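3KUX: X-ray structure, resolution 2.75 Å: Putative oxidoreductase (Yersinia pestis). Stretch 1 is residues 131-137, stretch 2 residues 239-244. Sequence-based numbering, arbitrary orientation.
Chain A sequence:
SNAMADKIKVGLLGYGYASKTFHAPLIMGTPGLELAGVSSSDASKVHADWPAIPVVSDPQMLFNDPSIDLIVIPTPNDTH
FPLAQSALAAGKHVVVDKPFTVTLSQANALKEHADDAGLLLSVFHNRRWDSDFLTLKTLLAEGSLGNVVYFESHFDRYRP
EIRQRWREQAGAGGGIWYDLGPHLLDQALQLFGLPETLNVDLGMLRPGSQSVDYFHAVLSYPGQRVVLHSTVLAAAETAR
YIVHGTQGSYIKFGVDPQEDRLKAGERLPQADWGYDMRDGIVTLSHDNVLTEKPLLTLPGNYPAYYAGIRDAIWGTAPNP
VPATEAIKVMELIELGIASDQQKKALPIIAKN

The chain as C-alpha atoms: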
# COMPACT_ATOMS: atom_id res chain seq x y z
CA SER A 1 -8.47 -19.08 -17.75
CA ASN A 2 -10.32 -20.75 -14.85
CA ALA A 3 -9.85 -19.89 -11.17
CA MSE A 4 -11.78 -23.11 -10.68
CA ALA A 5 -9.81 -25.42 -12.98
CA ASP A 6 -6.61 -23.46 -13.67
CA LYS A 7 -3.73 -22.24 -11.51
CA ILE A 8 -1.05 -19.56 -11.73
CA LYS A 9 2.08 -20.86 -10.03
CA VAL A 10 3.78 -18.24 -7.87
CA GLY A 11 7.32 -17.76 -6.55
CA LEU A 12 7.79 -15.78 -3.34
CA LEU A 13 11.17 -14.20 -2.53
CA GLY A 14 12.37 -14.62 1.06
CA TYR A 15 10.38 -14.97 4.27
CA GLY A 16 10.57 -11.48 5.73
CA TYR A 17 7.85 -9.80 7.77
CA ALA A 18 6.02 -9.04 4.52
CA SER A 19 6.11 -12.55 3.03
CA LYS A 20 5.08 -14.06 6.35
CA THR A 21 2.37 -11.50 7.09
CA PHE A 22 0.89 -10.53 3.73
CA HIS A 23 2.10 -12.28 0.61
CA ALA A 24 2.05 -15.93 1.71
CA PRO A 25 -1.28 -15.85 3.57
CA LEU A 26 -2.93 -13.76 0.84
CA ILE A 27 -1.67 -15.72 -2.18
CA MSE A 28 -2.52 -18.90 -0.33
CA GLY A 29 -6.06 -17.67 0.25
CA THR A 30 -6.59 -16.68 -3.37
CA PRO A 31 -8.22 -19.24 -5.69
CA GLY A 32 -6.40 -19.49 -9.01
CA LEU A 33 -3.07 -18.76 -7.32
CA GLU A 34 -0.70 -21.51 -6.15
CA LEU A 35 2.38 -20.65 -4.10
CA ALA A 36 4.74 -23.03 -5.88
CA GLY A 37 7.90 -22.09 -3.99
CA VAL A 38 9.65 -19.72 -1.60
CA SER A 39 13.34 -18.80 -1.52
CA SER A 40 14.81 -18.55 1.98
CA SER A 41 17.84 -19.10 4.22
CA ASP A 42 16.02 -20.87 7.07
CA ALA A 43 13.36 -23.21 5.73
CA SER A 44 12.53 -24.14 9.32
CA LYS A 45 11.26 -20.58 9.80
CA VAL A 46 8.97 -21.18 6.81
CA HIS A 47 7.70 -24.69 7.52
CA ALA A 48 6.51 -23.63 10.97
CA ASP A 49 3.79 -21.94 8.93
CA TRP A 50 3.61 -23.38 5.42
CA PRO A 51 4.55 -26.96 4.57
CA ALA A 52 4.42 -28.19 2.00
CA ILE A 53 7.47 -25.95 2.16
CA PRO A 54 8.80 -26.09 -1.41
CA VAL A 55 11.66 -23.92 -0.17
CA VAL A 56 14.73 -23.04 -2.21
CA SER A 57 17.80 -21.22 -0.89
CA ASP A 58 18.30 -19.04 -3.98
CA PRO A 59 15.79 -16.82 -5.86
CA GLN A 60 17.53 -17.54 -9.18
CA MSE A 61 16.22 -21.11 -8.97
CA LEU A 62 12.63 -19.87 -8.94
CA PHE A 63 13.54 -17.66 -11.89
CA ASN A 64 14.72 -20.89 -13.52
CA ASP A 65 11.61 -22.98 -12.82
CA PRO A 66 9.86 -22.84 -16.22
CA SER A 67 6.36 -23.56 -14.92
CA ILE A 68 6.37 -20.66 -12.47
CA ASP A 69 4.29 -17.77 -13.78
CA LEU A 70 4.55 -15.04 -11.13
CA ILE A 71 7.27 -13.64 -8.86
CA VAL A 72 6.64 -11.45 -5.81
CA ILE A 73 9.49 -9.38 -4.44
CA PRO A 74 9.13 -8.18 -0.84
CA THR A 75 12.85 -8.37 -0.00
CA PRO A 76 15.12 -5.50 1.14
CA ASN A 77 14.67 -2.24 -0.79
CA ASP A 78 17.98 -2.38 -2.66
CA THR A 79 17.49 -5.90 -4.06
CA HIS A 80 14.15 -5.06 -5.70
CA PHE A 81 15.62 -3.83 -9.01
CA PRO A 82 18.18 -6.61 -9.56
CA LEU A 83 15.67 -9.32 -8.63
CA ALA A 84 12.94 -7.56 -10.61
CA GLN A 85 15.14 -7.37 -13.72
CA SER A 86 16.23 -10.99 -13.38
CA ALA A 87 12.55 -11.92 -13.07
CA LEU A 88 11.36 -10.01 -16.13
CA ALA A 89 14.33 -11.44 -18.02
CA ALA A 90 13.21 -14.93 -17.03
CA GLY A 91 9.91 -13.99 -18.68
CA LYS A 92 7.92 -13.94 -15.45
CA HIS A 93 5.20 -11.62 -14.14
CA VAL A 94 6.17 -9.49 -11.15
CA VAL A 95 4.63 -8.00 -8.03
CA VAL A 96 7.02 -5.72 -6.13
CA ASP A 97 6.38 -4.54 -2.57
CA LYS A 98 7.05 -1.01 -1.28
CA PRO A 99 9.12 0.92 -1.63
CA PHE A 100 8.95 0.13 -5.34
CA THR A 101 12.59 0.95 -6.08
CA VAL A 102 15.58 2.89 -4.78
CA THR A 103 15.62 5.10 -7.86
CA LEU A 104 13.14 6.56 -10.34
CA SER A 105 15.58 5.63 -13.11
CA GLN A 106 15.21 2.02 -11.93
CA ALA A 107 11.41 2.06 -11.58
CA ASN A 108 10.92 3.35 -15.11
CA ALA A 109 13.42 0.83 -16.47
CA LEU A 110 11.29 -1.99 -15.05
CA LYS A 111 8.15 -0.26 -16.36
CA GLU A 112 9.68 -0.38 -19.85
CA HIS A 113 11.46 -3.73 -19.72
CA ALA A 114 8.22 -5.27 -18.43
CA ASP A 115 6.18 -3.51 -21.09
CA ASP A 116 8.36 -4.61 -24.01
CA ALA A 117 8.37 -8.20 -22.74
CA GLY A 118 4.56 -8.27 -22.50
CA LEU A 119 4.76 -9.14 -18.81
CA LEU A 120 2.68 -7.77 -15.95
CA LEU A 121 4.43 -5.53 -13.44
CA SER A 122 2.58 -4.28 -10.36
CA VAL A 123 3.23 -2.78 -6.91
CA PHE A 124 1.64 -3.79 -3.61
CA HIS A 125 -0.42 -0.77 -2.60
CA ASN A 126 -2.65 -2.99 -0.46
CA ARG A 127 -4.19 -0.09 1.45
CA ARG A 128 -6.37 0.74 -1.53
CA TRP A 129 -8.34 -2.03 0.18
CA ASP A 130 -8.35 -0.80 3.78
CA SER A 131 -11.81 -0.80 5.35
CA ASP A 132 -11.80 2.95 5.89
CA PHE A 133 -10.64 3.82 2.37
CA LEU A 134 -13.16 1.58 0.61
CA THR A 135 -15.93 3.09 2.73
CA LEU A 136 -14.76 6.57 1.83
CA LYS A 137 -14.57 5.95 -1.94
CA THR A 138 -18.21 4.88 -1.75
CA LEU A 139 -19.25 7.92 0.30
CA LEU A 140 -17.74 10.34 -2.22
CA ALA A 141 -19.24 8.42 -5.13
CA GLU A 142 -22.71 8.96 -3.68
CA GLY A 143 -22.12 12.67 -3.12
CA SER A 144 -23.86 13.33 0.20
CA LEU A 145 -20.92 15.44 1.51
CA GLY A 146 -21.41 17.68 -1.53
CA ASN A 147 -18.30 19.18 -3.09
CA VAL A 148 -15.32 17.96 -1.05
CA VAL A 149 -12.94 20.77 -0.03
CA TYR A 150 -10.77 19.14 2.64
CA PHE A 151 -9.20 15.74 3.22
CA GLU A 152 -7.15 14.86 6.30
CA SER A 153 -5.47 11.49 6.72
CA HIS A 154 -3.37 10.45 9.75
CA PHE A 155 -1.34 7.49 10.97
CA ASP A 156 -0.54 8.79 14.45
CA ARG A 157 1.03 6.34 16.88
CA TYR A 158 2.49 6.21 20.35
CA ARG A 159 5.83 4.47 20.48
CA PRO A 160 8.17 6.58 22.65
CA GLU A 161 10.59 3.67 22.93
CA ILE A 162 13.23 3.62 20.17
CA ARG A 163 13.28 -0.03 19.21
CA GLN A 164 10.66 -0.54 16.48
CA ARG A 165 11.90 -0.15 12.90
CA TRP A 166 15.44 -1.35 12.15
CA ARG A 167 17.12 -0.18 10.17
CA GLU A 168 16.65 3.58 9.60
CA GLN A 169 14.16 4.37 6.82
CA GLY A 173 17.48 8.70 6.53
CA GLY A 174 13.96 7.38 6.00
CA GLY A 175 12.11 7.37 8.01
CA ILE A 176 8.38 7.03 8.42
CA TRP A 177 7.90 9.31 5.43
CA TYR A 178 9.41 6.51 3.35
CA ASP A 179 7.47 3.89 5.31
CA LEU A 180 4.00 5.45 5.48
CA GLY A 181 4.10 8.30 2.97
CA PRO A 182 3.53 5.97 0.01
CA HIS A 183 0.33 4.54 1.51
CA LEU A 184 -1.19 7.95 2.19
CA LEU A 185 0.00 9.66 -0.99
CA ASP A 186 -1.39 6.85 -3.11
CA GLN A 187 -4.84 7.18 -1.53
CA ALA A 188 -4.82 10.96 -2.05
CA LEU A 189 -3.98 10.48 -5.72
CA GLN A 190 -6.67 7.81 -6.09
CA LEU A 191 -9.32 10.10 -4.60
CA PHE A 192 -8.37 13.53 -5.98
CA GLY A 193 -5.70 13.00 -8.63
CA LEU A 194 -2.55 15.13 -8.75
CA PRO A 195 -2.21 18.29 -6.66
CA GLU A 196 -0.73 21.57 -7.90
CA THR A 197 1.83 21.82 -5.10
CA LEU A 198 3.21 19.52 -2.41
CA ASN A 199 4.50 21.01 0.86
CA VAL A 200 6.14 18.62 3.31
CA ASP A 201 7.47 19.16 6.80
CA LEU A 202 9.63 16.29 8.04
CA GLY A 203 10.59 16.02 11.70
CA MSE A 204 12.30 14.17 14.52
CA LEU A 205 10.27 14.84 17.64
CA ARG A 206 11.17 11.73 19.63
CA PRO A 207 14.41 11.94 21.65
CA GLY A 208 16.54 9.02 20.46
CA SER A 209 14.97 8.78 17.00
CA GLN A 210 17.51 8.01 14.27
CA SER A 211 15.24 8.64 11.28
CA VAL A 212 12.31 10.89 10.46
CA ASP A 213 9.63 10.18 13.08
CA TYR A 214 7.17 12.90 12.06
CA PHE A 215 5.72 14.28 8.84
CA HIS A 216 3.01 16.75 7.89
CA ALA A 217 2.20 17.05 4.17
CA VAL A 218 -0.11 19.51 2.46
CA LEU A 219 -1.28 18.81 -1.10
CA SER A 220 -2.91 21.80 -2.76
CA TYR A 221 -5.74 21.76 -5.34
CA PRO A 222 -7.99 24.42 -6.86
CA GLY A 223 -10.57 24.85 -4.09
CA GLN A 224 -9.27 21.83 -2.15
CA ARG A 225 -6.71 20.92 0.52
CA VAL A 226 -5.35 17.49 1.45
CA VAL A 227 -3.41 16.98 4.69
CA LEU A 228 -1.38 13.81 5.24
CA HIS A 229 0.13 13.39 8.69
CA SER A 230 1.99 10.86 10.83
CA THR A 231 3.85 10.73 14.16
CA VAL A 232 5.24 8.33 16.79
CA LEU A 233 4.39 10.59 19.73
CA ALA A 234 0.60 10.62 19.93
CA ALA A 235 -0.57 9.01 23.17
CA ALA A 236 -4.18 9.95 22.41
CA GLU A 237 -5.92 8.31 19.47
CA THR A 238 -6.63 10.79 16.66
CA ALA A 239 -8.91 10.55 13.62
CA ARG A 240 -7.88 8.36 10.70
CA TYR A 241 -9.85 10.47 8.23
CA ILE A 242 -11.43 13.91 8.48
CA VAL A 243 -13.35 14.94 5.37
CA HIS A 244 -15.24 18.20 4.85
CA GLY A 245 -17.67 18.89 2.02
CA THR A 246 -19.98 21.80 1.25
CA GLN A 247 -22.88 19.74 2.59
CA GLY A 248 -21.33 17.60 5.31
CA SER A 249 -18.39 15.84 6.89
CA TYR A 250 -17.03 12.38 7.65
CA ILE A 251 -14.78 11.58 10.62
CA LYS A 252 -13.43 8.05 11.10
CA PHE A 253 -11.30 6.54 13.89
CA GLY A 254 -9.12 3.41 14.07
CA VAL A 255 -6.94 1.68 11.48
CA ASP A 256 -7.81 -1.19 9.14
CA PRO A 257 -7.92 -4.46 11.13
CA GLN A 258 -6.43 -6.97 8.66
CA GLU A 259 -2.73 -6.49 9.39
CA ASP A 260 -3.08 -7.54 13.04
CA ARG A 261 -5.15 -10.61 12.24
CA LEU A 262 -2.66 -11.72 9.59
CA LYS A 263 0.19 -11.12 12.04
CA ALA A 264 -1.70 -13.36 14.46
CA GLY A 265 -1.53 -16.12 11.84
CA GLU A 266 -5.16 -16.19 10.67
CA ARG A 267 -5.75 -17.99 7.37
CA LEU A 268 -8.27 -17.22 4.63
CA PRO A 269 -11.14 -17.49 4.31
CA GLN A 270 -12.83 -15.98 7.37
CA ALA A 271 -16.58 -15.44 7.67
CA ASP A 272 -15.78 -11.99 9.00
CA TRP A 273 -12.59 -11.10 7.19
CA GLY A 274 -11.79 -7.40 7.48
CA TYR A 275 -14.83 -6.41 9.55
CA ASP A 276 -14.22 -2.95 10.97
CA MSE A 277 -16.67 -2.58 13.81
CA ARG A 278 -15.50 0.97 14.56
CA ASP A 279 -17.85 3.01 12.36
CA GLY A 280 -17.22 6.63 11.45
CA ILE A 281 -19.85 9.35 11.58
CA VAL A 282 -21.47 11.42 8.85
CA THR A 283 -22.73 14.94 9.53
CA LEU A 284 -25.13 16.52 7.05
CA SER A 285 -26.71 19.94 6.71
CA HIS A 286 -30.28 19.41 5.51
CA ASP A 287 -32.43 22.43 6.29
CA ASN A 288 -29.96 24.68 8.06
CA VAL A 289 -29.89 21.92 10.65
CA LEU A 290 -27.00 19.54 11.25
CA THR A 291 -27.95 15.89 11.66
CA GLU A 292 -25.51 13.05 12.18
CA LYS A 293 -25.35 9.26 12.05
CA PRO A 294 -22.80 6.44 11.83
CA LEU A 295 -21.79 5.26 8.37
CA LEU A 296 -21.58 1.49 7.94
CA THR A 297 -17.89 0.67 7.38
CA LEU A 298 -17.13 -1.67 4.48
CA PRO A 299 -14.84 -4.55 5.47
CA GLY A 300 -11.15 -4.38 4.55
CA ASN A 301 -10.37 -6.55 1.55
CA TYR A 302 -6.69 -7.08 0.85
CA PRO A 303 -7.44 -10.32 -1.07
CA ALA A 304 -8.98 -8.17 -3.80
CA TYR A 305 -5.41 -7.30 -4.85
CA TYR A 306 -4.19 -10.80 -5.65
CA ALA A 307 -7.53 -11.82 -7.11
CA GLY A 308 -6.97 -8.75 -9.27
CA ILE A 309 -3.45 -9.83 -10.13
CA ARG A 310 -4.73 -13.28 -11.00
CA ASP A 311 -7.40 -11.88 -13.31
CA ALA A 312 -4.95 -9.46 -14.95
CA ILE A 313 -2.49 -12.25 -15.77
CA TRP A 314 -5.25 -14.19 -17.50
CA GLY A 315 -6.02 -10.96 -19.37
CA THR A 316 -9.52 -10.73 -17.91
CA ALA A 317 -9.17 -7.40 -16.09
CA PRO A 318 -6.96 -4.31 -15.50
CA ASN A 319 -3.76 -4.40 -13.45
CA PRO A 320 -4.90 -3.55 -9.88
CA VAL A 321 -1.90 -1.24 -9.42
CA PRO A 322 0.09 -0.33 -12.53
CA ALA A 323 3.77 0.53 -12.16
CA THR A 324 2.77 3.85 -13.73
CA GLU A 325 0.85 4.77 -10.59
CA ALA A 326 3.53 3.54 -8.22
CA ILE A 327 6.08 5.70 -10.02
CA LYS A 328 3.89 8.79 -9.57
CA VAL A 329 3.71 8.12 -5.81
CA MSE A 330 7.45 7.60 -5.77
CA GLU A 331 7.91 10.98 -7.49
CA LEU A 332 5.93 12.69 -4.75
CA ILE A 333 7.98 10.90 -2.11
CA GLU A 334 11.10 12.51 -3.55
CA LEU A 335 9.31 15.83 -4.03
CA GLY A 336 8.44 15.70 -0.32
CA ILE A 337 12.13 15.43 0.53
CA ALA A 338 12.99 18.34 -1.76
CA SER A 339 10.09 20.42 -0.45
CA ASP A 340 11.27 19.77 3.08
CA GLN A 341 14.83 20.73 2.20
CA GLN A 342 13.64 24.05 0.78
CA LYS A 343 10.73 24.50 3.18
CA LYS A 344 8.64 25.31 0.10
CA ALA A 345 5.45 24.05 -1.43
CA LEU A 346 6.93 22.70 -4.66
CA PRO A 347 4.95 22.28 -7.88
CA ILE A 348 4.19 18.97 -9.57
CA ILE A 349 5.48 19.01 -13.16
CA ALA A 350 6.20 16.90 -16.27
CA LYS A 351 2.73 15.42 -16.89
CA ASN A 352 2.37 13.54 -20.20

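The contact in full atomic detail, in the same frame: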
# COMPACT_ATOMS: atom_id res chain seq x y z
N SER A 131 -10.39 -1.00 5.07
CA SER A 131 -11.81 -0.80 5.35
C SER A 131 -12.20 0.67 5.25
O SER A 131 -13.20 1.01 4.61
CB SER A 131 -12.13 -1.32 6.75
OG SER A 131 -11.31 -0.68 7.71
N ASP A 132 -11.43 1.55 5.87
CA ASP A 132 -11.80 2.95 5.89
C ASP A 132 -11.80 3.56 4.48
O ASP A 132 -12.73 4.27 4.10
CB ASP A 132 -10.93 3.75 6.87
CG ASP A 132 -9.46 3.36 6.83
OD1 ASP A 132 -8.90 3.22 5.71
OD2 ASP A 132 -8.85 3.20 7.91
N PHE A 133 -10.77 3.26 3.71
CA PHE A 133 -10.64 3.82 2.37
C PHE A 133 -11.78 3.37 1.44
O PHE A 133 -12.40 4.20 0.76
CB PHE A 133 -9.28 3.45 1.77
CG PHE A 133 -9.00 4.12 0.45
CD1 PHE A 133 -8.77 5.48 0.39
CD2 PHE A 133 -8.96 3.38 -0.72
CE1 PHE A 133 -8.51 6.10 -0.82
CE2 PHE A 133 -8.70 3.98 -1.94
CZ PHE A 133 -8.48 5.35 -1.99
N LEU A 134 -12.05 2.07 1.41
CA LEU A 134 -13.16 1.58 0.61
C LEU A 134 -14.43 2.35 0.96
O LEU A 134 -15.11 2.90 0.08
CB LEU A 134 -13.37 0.08 0.83
CG LEU A 134 -12.26 -0.82 0.26
CD1 LEU A 134 -12.39 -2.26 0.76
CD2 LEU A 134 -12.24 -0.77 -1.26
N THR A 135 -14.74 2.41 2.26
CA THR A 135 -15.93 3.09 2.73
C THR A 135 -16.00 4.50 2.20
O THR A 135 -17.04 4.95 1.71
CB THR A 135 -15.96 3.14 4.26
OG1 THR A 135 -15.90 1.81 4.78
CG2 THR A 135 -17.24 3.81 4.73
N LEU A 136 -14.86 5.19 2.28
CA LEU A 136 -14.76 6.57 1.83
C LEU A 136 -15.02 6.73 0.33
O LEU A 136 -15.82 7.58 -0.07
CB LEU A 136 -13.39 7.13 2.20
CG LEU A 136 -13.14 8.57 1.78
CD1 LEU A 136 -14.21 9.48 2.37
CD2 LEU A 136 -11.75 8.99 2.20
N LYS A 137 -14.34 5.93 -0.49
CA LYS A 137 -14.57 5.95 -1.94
C LYS A 137 -16.06 5.91 -2.25
O LYS A 137 -16.55 6.65 -3.11
CB LYS A 137 -13.88 4.76 -2.62
CG LYS A 137 -12.39 4.94 -2.85
CD LYS A 137 -11.79 3.73 -3.56
CE LYS A 137 -12.42 3.52 -4.92
NZ LYS A 137 -11.80 2.38 -5.66
N ALA A 239 -8.10 11.02 14.75
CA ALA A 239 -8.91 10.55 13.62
C ALA A 239 -8.05 9.97 12.52
O ALA A 239 -6.95 10.46 12.27
CB ALA A 239 -9.76 11.68 13.07
N ARG A 240 -8.54 8.91 11.88
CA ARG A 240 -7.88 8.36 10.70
C ARG A 240 -8.15 9.29 9.52
O ARG A 240 -7.22 9.77 8.87
CB ARG A 240 -8.37 6.94 10.42
CG ARG A 240 -7.95 6.36 9.07
CD ARG A 240 -6.49 5.91 9.05
NE ARG A 240 -6.05 5.59 7.69
CZ ARG A 240 -5.44 6.45 6.88
NH1 ARG A 240 -5.16 7.68 7.28
NH2 ARG A 240 -5.10 6.07 5.65
N TYR A 241 -9.43 9.54 9.27
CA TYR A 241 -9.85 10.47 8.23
C TYR A 241 -10.72 11.58 8.79
O TYR A 241 -11.56 11.35 9.66
CB TYR A 241 -10.69 9.76 7.16
CG TYR A 241 -9.97 8.74 6.30
CD1 TYR A 241 -8.67 8.95 5.87
CD2 TYR A 241 -10.62 7.59 5.88
CE1 TYR A 241 -8.03 8.02 5.07
CE2 TYR A 241 -10.00 6.66 5.07
CZ TYR A 241 -8.70 6.88 4.67
OH TYR A 241 -8.08 5.95 3.88
N ILE A 242 -10.53 12.78 8.26
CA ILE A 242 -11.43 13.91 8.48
C ILE A 242 -11.73 14.51 7.12
O ILE A 242 -10.82 14.97 6.43
CB ILE A 242 -10.79 14.97 9.38
CG1 ILE A 242 -10.62 14.44 10.80
CG2 ILE A 242 -11.62 16.25 9.37
CD1 ILE A 242 -9.75 15.31 11.67
N VAL A 243 -12.99 14.49 6.71
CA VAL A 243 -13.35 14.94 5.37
C VAL A 243 -14.48 15.96 5.41
O VAL A 243 -15.55 15.68 5.93
CB VAL A 243 -13.80 13.74 4.50
CG1 VAL A 243 -13.94 14.17 3.05
CG2 VAL A 243 -12.80 12.60 4.62
N HIS A 244 -14.23 17.15 4.87
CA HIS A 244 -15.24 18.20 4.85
C HIS A 244 -15.74 18.49 3.44
O HIS A 244 -14.95 18.68 2.52
CB HIS A 244 -14.72 19.50 5.49
CG HIS A 244 -14.36 19.36 6.94
ND1 HIS A 244 -15.22 18.81 7.87
CD2 HIS A 244 -13.25 19.72 7.61
CE1 HIS A 244 -14.63 18.83 9.06
NE2 HIS A 244 -13.44 19.38 8.93

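A helix laid along a strand commonly presents one narrow stripe of side chains, and the contact between residues 131-137 and 239-244 of this putative oxidoreductase is a compact example. The axes of the helix and of strand 241-244 run nearly parallel, 12° apart in their N-to-C directions, and approach to 11.1 Å. That spacing is too wide for backbone pairing and is filled by side chains; even the nearest CA atoms, those of Asp132 and Tyr241, are 8.1 Å apart. Each backbone follows its own pattern. On the helix, Asp132 and Leu136 lie one turn apart, joined by the backbone hydrogen bond from Leu136 N to Asp132 O (2.9 Å), and both point toward the strand. On the strand, alternation does the same work: Tyr241 and Val243 point toward the helix, while Ile242 between them does not reach it.

The apolar part of the contact centres on Leu136. Leu136 CD2 sits over one face of the Tyr241 ring, 4.2 Å from the ring centroid and 18° off the normal, a CH-pi arrangement in which a weakly polarised methyl group meets the electron-rich face. Leu136 CD1 is 4.1 Å from Val243 CG2, and the leucine touches both strand residues that point toward the helix.

The polar part gathers around Asp132. Asp132 OD2 forms a long salt bridge with Arg240 NE (3.7 Å), an attraction of opposite charges in a buried setting. Asp132 OD1 accepts a weak hydrogen bond from Phe133 N (2.7 Å, with a bent angle of 119°) and lies 3.4 Å from Tyr241 OH. In a packing contact beside this polar group, Tyr241 OH lies at the edge of the Phe133 ring, 3.5 Å from Phe133 CB. Tyr241 thus joins both chemistries: its ring face receives Leu136, while its hydroxyl end lies beside Asp132 and Phe133.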